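Local coordinates for protein leucine--trna ligase (Agrobacterium radiobacter, PDB 5AH5) that probably joins L-leucine to its cognate tRNA at the expense of ATP, as a class I aminoacyl-tRNA synthetase that confers resistance to the toxic moiety of agrocin 84, at residues B[6-9]-B[10-14]; B[98-101]-B[102-105]; B[282-285]-B[286-289]; B[62-66]-B[67-71]. All blocks are in the same frame, centred on the assembly; numbering follows the deposited sequence.

How the contacts relate
Four short-range contacts, each made between residues close in sequence, three on helices and one at a helix end, sample separate parts of this synthetase, and none touches another. Contact 4 closes the first beta-alpha-beta unit of the nucleotide-binding core; contact 1, on the N-terminal helix, comes within about 6 Å of it between nearest atoms, their centres about 22 Å apart. Contact 2 is closest to the chemistry: the side chain of Ala102 is about 10 Å from the bound leucyl-sulfamoyl adenosine. Contact 3 belongs to the editing domain, about 64 Å from contact 1 and 45 Å from contact 2 between centres; its nearest atom is about 8 Å from the bound nucleic acid.

Contact 1 of 4, residues B[6-9]-B[10-14]; sequences RSRD and AFWQQ
Arg8 lays its guanidinium flat over the ring of Phe11, three residues further on, in a cation-pi stack. Its CZ stands 4.0 Å from the centroid of the Phe11 ring, the two planes are only 18° apart, and NH1 sits over the ring centre. Bends at chi2 and chi3 turn the guanidinium over, so that it lies beside the Phe11 side chain, which points the same way. On the next position the Trp12 ring plane stands nearly perpendicular to the guanidinium, and the two side chains meet at a slant, Arg8 NH2 lying 3.4 Å from Trp12 CZ2. All this belongs to the N-terminal helix 5-19, whose regular i to i+4 ladder includes Trp12 N to Arg8 O at 3.0 Å and Gln13 N to Asp9 O at 2.9 Å. Glu725 OE1 on helix 720-729 forms a salt bridge with Arg8 NE and accepts a hydrogen bond from Trp12 NE1, tying this face to the anticodon-binding domain. Asp9 is buried, its carboxylate bonded to Tyr3 OH and to the backbone N of Ala592, while its CB lies 3.9 Å from Gln13 NE2, an amide nitrogen that itself bonds to His721.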
# COMPACT_ATOMS: atom_id res chain seq x y z
N ARG B 6 0.02 32.23 9.10
CA ARG B 6 -1.18 32.58 8.34
C ARG B 6 -0.86 33.46 7.11
O ARG B 6 -1.66 33.52 6.21
CB ARG B 6 -2.21 33.29 9.21
CG ARG B 6 -2.93 32.44 10.25
CD ARG B 6 -3.82 33.33 11.13
NE ARG B 6 -4.35 32.69 12.34
CZ ARG B 6 -3.68 32.54 13.49
NH1 ARG B 6 -2.42 32.95 13.63
NH2 ARG B 6 -4.27 31.94 14.52
N SER B 7 0.27 34.15 7.09
CA SER B 7 0.72 34.74 5.85
C SER B 7 1.99 34.10 5.34
O SER B 7 2.16 34.04 4.13
CB SER B 7 0.87 36.27 5.98
OG SER B 7 1.62 36.61 7.11
N ARG B 8 2.86 33.60 6.22
CA ARG B 8 4.20 33.21 5.78
C ARG B 8 4.24 31.86 5.13
O ARG B 8 5.03 31.66 4.20
CB ARG B 8 5.25 33.35 6.91
CG ARG B 8 5.48 34.81 7.35
CD ARG B 8 5.93 35.79 6.26
NE ARG B 8 7.32 35.57 5.91
CZ ARG B 8 8.03 36.23 4.97
NH1 ARG B 8 7.51 37.15 4.21
NH2 ARG B 8 9.32 35.92 4.79
N ASP B 9 3.41 30.93 5.59
CA ASP B 9 3.34 29.60 4.93
C ASP B 9 3.08 29.78 3.44
O ASP B 9 3.80 29.22 2.58
CB ASP B 9 2.23 28.69 5.55
CG ASP B 9 2.61 28.14 6.93
OD1 ASP B 9 3.72 28.42 7.43
OD2 ASP B 9 1.80 27.45 7.56
N ALA B 10 2.08 30.62 3.12
CA ALA B 10 1.72 30.89 1.70
C ALA B 10 2.84 31.59 0.95
O ALA B 10 3.13 31.27 -0.24
CB ALA B 10 0.46 31.76 1.67
N PHE B 11 3.49 32.54 1.62
CA PHE B 11 4.64 33.23 1.04
C PHE B 11 5.71 32.23 0.56
O PHE B 11 6.15 32.28 -0.62
CB PHE B 11 5.20 34.27 2.02
CG PHE B 11 6.43 34.97 1.53
CD1 PHE B 11 6.32 36.13 0.77
CD2 PHE B 11 7.69 34.48 1.82
CE1 PHE B 11 7.45 36.78 0.29
CE2 PHE B 11 8.83 35.12 1.36
CZ PHE B 11 8.72 36.28 0.59
N TRP B 12 6.08 31.30 1.44
CA TRP B 12 7.13 30.29 1.11
C TRP B 12 6.66 29.30 0.08
O TRP B 12 7.44 28.89 -0.78
CB TRP B 12 7.73 29.58 2.39
CG TRP B 12 8.48 30.60 3.21
CD1 TRP B 12 8.13 31.12 4.41
CD2 TRP B 12 9.60 31.36 2.75
NE1 TRP B 12 9.00 32.11 4.77
CE2 TRP B 12 9.92 32.27 3.78
CE3 TRP B 12 10.42 31.30 1.62
CZ2 TRP B 12 11.01 33.15 3.69
CZ3 TRP B 12 11.53 32.19 1.52
CH2 TRP B 12 11.79 33.10 2.55
N GLN B 13 5.39 28.88 0.17
CA GLN B 13 4.80 28.00 -0.84
C GLN B 13 4.91 28.65 -2.23
O GLN B 13 5.28 28.00 -3.19
CB GLN B 13 3.33 27.70 -0.50
CG GLN B 13 3.19 26.70 0.63
CD GLN B 13 1.89 26.84 1.40
OE1 GLN B 13 0.95 27.48 0.94
NE2 GLN B 13 1.84 26.23 2.59
N GLN B 14 4.75 29.94 -2.30
CA GLN B 14 4.81 30.57 -3.61
C GLN B 14 6.27 30.63 -4.12
O GLN B 14 6.58 30.32 -5.29
CB GLN B 14 4.11 31.91 -3.57
CG GLN B 14 3.64 32.32 -4.95
CD GLN B 14 3.88 33.74 -5.20
OE1 GLN B 14 3.10 34.60 -4.79
NE2 GLN B 14 4.99 34.03 -5.88

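Contact 2 of 4, residues B[98-101]-B[102-105]; sequences FTQD and AIDS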
# COMPACT_ATOMS: atom_id res chain seq x y z
N PHE B 98 -19.67 16.86 -7.75
CA PHE B 98 -19.26 16.58 -6.35
C PHE B 98 -17.75 16.27 -6.37
O PHE B 98 -17.01 16.81 -5.61
CB PHE B 98 -20.07 15.43 -5.72
CG PHE B 98 -19.69 15.13 -4.29
CD1 PHE B 98 -18.65 14.26 -4.02
CD2 PHE B 98 -20.35 15.74 -3.23
CE1 PHE B 98 -18.28 13.98 -2.71
CE2 PHE B 98 -20.00 15.44 -1.89
CZ PHE B 98 -18.98 14.57 -1.65
N THR B 99 -17.36 15.41 -7.30
CA THR B 99 -15.99 15.03 -7.50
C THR B 99 -15.08 16.20 -7.75
O THR B 99 -14.05 16.29 -7.10
CB THR B 99 -15.87 14.11 -8.65
OG1 THR B 99 -16.48 12.93 -8.24
CG2 THR B 99 -14.43 13.76 -8.95
N GLN B 100 -15.45 17.07 -8.68
CA GLN B 100 -14.64 18.27 -8.94
C GLN B 100 -14.46 19.17 -7.72
O GLN B 100 -13.35 19.72 -7.50
CB GLN B 100 -15.16 19.11 -10.16
CG GLN B 100 -14.23 20.29 -10.53
CD GLN B 100 -12.86 19.78 -11.05
OE1 GLN B 100 -12.81 18.91 -11.88
NE2 GLN B 100 -11.76 20.26 -10.47
N ASP B 101 -15.53 19.45 -6.99
CA ASP B 101 -15.45 20.17 -5.71
C ASP B 101 -14.47 19.51 -4.71
O ASP B 101 -13.84 20.21 -3.96
CB ASP B 101 -16.84 20.31 -5.06
CG ASP B 101 -16.81 20.74 -3.55
OD1 ASP B 101 -16.65 19.87 -2.61
OD2 ASP B 101 -17.01 21.95 -3.28
N ALA B 102 -14.43 18.18 -4.67
CA ALA B 102 -13.62 17.48 -3.68
C ALA B 102 -12.18 17.59 -4.11
O ALA B 102 -11.28 17.77 -3.28
CB ALA B 102 -14.08 16.05 -3.54
N ILE B 103 -11.97 17.47 -5.42
CA ILE B 103 -10.64 17.66 -6.02
C ILE B 103 -10.11 19.03 -5.63
O ILE B 103 -9.03 19.16 -5.04
CB ILE B 103 -10.63 17.38 -7.52
CG1 ILE B 103 -10.86 15.91 -7.77
CG2 ILE B 103 -9.34 17.87 -8.21
CD1 ILE B 103 -10.98 15.55 -9.22
N ASP B 104 -10.90 20.03 -5.94
CA ASP B 104 -10.52 21.41 -5.74
C ASP B 104 -10.23 21.66 -4.22
O ASP B 104 -9.24 22.28 -3.87
CB ASP B 104 -11.62 22.33 -6.16
CG ASP B 104 -11.84 22.41 -7.73
OD1 ASP B 104 -11.03 21.86 -8.53
OD2 ASP B 104 -12.87 23.03 -8.14
N SER B 105 -11.12 21.19 -3.35
CA SER B 105 -10.92 21.30 -1.87
C SER B 105 -9.64 20.53 -1.42
O SER B 105 -8.87 21.06 -0.69
CB SER B 105 -12.14 20.73 -1.16
OG SER B 105 -11.99 20.71 0.22
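Gln100 reaches one turn along its helix to donate from NE2 to Asp104 OD1, a short bond of 2.6 Å bent to 146° at the hydrogen. The two flat groups are not coplanar: amide and carboxylate are turned 50° against each other. The oxygen lies almost in the plane of the Gln100 amide, whereas the nitrogen approaches from above the carboxylate plane of Asp104. A bend at chi2 (66°) brings the end of the glutamine round to the aspartate, whose own CG stands anti to its carbonyl carbon. This i to i+4 bridge lies on helix 95-112 of the class I catalytic domain, over backbone bonds such as Asp104 N to Gln100 O at 2.9 Å. Round the helix, on the buried side, methyl groups meet: Thr99 CG2 and Ile103 CD1 approach to 3.9 Å, the two side chains crossing at a slant, while Thr99 OG1 turns back to bond to Pro95 O. Ile103 CG1 also rests on the carbonyl oxygen of Thr99, 3.3 Å away. Thr99 further touches Thr42 of the predicted HIGH region and Ala84 of helix 82-91, and Ile103 packs on Trp77.

Contact 3 of 4, residues B[282-285]-B[286-289]; sequences YCES and ILVL
Ile286 sets its CG1 over one face of the Tyr282 ring, towards the rim, in a CH-pi contact 4.1 Å from the ring centroid and 24° off the normal. The closest ring atom is Tyr282 CZ, 3.8 Å from Ile286 CG1. Two torsions make the meeting possible: with CG anti to the backbone N (chi1 170°), the Tyr282 ring stands out from the helix, beside the carbonyl carbon, with one face toward Ile286, and Ile286 bends at chi2 so that CD1 stays near the phenol end. Ser285 OG occupies the position between backbone N and carbonyl carbon and turns back to donate to Tyr282 O at 2.5 Å. That oxygen also accepts from Ile286 N at 3.1 Å. Further along, Leu287 CG rests 3.4 Å from Cys283 O, and its CD1 lies 3.9 Å from Glu284 OE1. The residues belong to the last turns of helix 277-287 in the editing domain, where Tyr282 and Cys283 pack on Val321 of strand 315-322. The Tyr282 ring is thus held at two places, by the bond of its OH to Ser300 OG and by Ile286 over a face, while the doubly accepting Tyr282 O also fixes the Ser285 hydroxyl.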
# COMPACT_ATOMS: atom_id res chain seq x y z
N TYR B 282 -34.67 -27.92 -3.87
CA TYR B 282 -33.64 -27.89 -2.82
C TYR B 282 -32.48 -26.96 -3.18
O TYR B 282 -32.05 -26.14 -2.36
CB TYR B 282 -33.08 -29.29 -2.58
CG TYR B 282 -31.86 -29.29 -1.70
CD1 TYR B 282 -31.97 -29.10 -0.32
CD2 TYR B 282 -30.57 -29.44 -2.24
CE1 TYR B 282 -30.85 -29.07 0.50
CE2 TYR B 282 -29.45 -29.41 -1.43
CZ TYR B 282 -29.58 -29.23 -0.07
OH TYR B 282 -28.45 -29.22 0.72
N CYS B 283 -31.98 -27.12 -4.41
CA CYS B 283 -30.88 -26.31 -4.91
C CYS B 283 -31.22 -24.82 -4.87
O CYS B 283 -30.53 -24.06 -4.20
CB CYS B 283 -30.46 -26.76 -6.31
SG CYS B 283 -29.70 -28.40 -6.28
N GLU B 284 -32.30 -24.42 -5.52
CA GLU B 284 -32.67 -23.01 -5.54
C GLU B 284 -32.89 -22.47 -4.12
O GLU B 284 -32.73 -21.27 -3.90
CB GLU B 284 -33.88 -22.72 -6.45
CG GLU B 284 -33.73 -23.13 -7.93
CD GLU B 284 -32.65 -22.39 -8.73
OE1 GLU B 284 -32.15 -21.34 -8.25
OE2 GLU B 284 -32.30 -22.86 -9.85
N SER B 285 -33.22 -23.35 -3.16
CA SER B 285 -33.34 -22.95 -1.74
C SER B 285 -32.01 -22.68 -1.04
O SER B 285 -31.99 -21.92 -0.07
CB SER B 285 -34.12 -23.98 -0.91
OG SER B 285 -33.29 -25.05 -0.47
N ILE B 286 -30.93 -23.35 -1.48
CA ILE B 286 -29.57 -23.07 -0.97
C ILE B 286 -29.01 -21.85 -1.70
O ILE B 286 -28.57 -20.90 -1.05
CB ILE B 286 -28.61 -24.27 -1.13
CG1 ILE B 286 -29.12 -25.49 -0.34
CG2 ILE B 286 -27.20 -23.90 -0.64
CD1 ILE B 286 -29.24 -25.28 1.16
N LEU B 287 -29.09 -21.88 -3.04
CA LEU B 287 -28.61 -20.78 -3.91
C LEU B 287 -29.22 -19.41 -3.62
O LEU B 287 -28.60 -18.41 -3.91
CB LEU B 287 -28.82 -21.11 -5.39
CG LEU B 287 -28.18 -22.39 -5.92
CD1 LEU B 287 -28.50 -22.54 -7.40
CD2 LEU B 287 -26.69 -22.41 -5.70
N VAL B 288 -30.43 -19.36 -3.08
CA VAL B 288 -31.04 -18.12 -2.60
C VAL B 288 -30.36 -17.52 -1.33
O VAL B 288 -30.58 -16.37 -0.99
CB VAL B 288 -32.58 -18.33 -2.42
CG1 VAL B 288 -33.23 -17.47 -1.33
CG2 VAL B 288 -33.28 -18.09 -3.75
N LEU B 289 -29.55 -18.29 -0.63
CA LEU B 289 -28.99 -17.83 0.65
C LEU B 289 -27.88 -16.81 0.43
O LEU B 289 -27.15 -16.90 -0.54
CB LEU B 289 -28.46 -19.02 1.45
CG LEU B 289 -29.54 -20.04 1.85
CD1 LEU B 289 -28.87 -21.24 2.50
CD2 LEU B 289 -30.60 -19.40 2.74

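Contact 4 of 4, residues B[62-66]-B[67-71]; sequences RMQIA and RGYSV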
# COMPACT_ATOMS: atom_id res chain seq x y z
N ARG B 62 11.39 15.88 -0.24
CA ARG B 62 12.19 17.05 -0.06
C ARG B 62 13.67 16.72 0.27
O ARG B 62 14.56 17.37 -0.22
CB ARG B 62 11.62 17.89 1.09
CG ARG B 62 10.39 18.69 0.68
CD ARG B 62 9.81 19.38 1.88
NE ARG B 62 8.63 20.14 1.57
CZ ARG B 62 8.57 21.42 1.22
NH1 ARG B 62 9.64 22.17 1.08
NH2 ARG B 62 7.37 21.96 1.01
N MET B 63 13.87 15.67 1.05
CA MET B 63 15.21 15.26 1.37
C MET B 63 15.86 14.72 0.09
O MET B 63 17.02 15.01 -0.16
CB MET B 63 15.26 14.17 2.45
CG MET B 63 16.68 14.05 2.93
SD MET B 63 16.87 12.75 4.09
CE MET B 63 16.71 11.16 3.31
N GLN B 64 15.14 13.88 -0.65
CA GLN B 64 15.74 13.23 -1.81
C GLN B 64 16.04 14.25 -2.87
O GLN B 64 17.07 14.16 -3.51
CB GLN B 64 14.93 12.10 -2.37
CG GLN B 64 14.67 10.96 -1.44
CD GLN B 64 15.95 10.21 -1.10
OE1 GLN B 64 16.82 10.76 -0.44
NE2 GLN B 64 16.04 8.97 -1.50
N ILE B 65 15.23 15.26 -2.97
CA ILE B 65 15.57 16.37 -3.84
C ILE B 65 16.86 17.10 -3.43
O ILE B 65 17.72 17.39 -4.26
CB ILE B 65 14.42 17.37 -3.92
CG1 ILE B 65 13.23 16.73 -4.68
CG2 ILE B 65 14.89 18.69 -4.54
CD1 ILE B 65 11.95 17.51 -4.64
N ALA B 66 16.95 17.48 -2.17
CA ALA B 66 18.20 18.05 -1.63
C ALA B 66 19.41 17.17 -1.85
O ALA B 66 20.51 17.71 -1.99
CB ALA B 66 18.07 18.42 -0.17
N ARG B 67 19.23 15.86 -1.88
CA ARG B 67 20.32 14.93 -2.09
C ARG B 67 20.68 14.71 -3.55
O ARG B 67 21.38 13.73 -3.84
CB ARG B 67 20.06 13.59 -1.40
CG ARG B 67 20.20 13.69 0.14
CD ARG B 67 19.65 12.48 0.81
NE ARG B 67 20.60 11.44 0.82
CZ ARG B 67 20.40 10.14 0.68
NH1 ARG B 67 19.19 9.58 0.52
NH2 ARG B 67 21.45 9.37 0.78
N GLY B 68 20.15 15.54 -4.46
CA GLY B 68 20.47 15.44 -5.90
C GLY B 68 19.64 14.45 -6.75
O GLY B 68 19.82 14.39 -7.98
N TYR B 69 18.72 13.70 -6.13
CA TYR B 69 17.89 12.80 -6.92
C TYR B 69 16.92 13.64 -7.84
O TYR B 69 16.53 14.79 -7.51
CB TYR B 69 17.07 11.84 -6.05
CG TYR B 69 17.83 10.79 -5.31
CD1 TYR B 69 18.36 11.05 -4.04
CD2 TYR B 69 18.02 9.53 -5.84
CE1 TYR B 69 19.06 10.06 -3.34
CE2 TYR B 69 18.68 8.53 -5.16
CZ TYR B 69 19.23 8.81 -3.93
OH TYR B 69 19.86 7.84 -3.28
N SER B 70 16.60 13.08 -8.99
CA SER B 70 15.50 13.60 -9.85
C SER B 70 14.21 12.86 -9.43
O SER B 70 14.03 11.68 -9.75
CB SER B 70 15.80 13.37 -11.33
OG SER B 70 14.76 13.99 -12.09
N VAL B 71 13.40 13.54 -8.66
CA VAL B 71 12.32 12.91 -7.88
C VAL B 71 10.94 13.17 -8.61
O VAL B 71 10.62 14.31 -8.90
CB VAL B 71 12.29 13.55 -6.47
CG1 VAL B 71 11.06 13.10 -5.69
CG2 VAL B 71 13.58 13.18 -5.66
O HOH W 1 18.32 7.03 -1.23
O HOH W 2 17.39 17.15 -6.98
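Helix 48-66 ends here in a Schellman motif, the turn through which the first beta-alpha-beta unit of the catalytic core passes to strand 70-72. Tyr69 N bonds to Gln64 O at 3.1 Å and Gly68 N to Ile65 O at 3.1 Å, and Gly68, with its positive phi of 86°, is the C-prime residue. The side chains reinforce this turn. Gln64, bent at chi2 (-67°), places OE1 at the edge of the Arg67 guanidinium, where NH1 donates to it on a lone pair at 2.8 Å; the amide and guanidinium planes are 24° apart. The other end of the same amide, Gln64 NE2, stands over one face of the Tyr69 ring, 3.7 Å from CE1. One water accepts from both Gln64 NE2 and Arg67 NH1 and is 2.7 Å from Tyr69 OH, joining the three polar ends. Arg67 NH1 also forms a salt bridge with Glu674 of helix 653-674. A second water donates to Ile65 O and Tyr69 O, bridging helix end and turn. Beyond it, Val71 CG2 packs against Ile65 CG1 at 3.7 Å, the two side chains crossing at about a right angle, and Val71 also touches Phe33 and Val35 of the neighbouring parallel strand. The Schellman motif is a common helix C-cap; the beta-alpha-beta crossover of strand 32-37, helix 48-66 and strand 70-72 characterises the Rossmann-like class I catalytic fold.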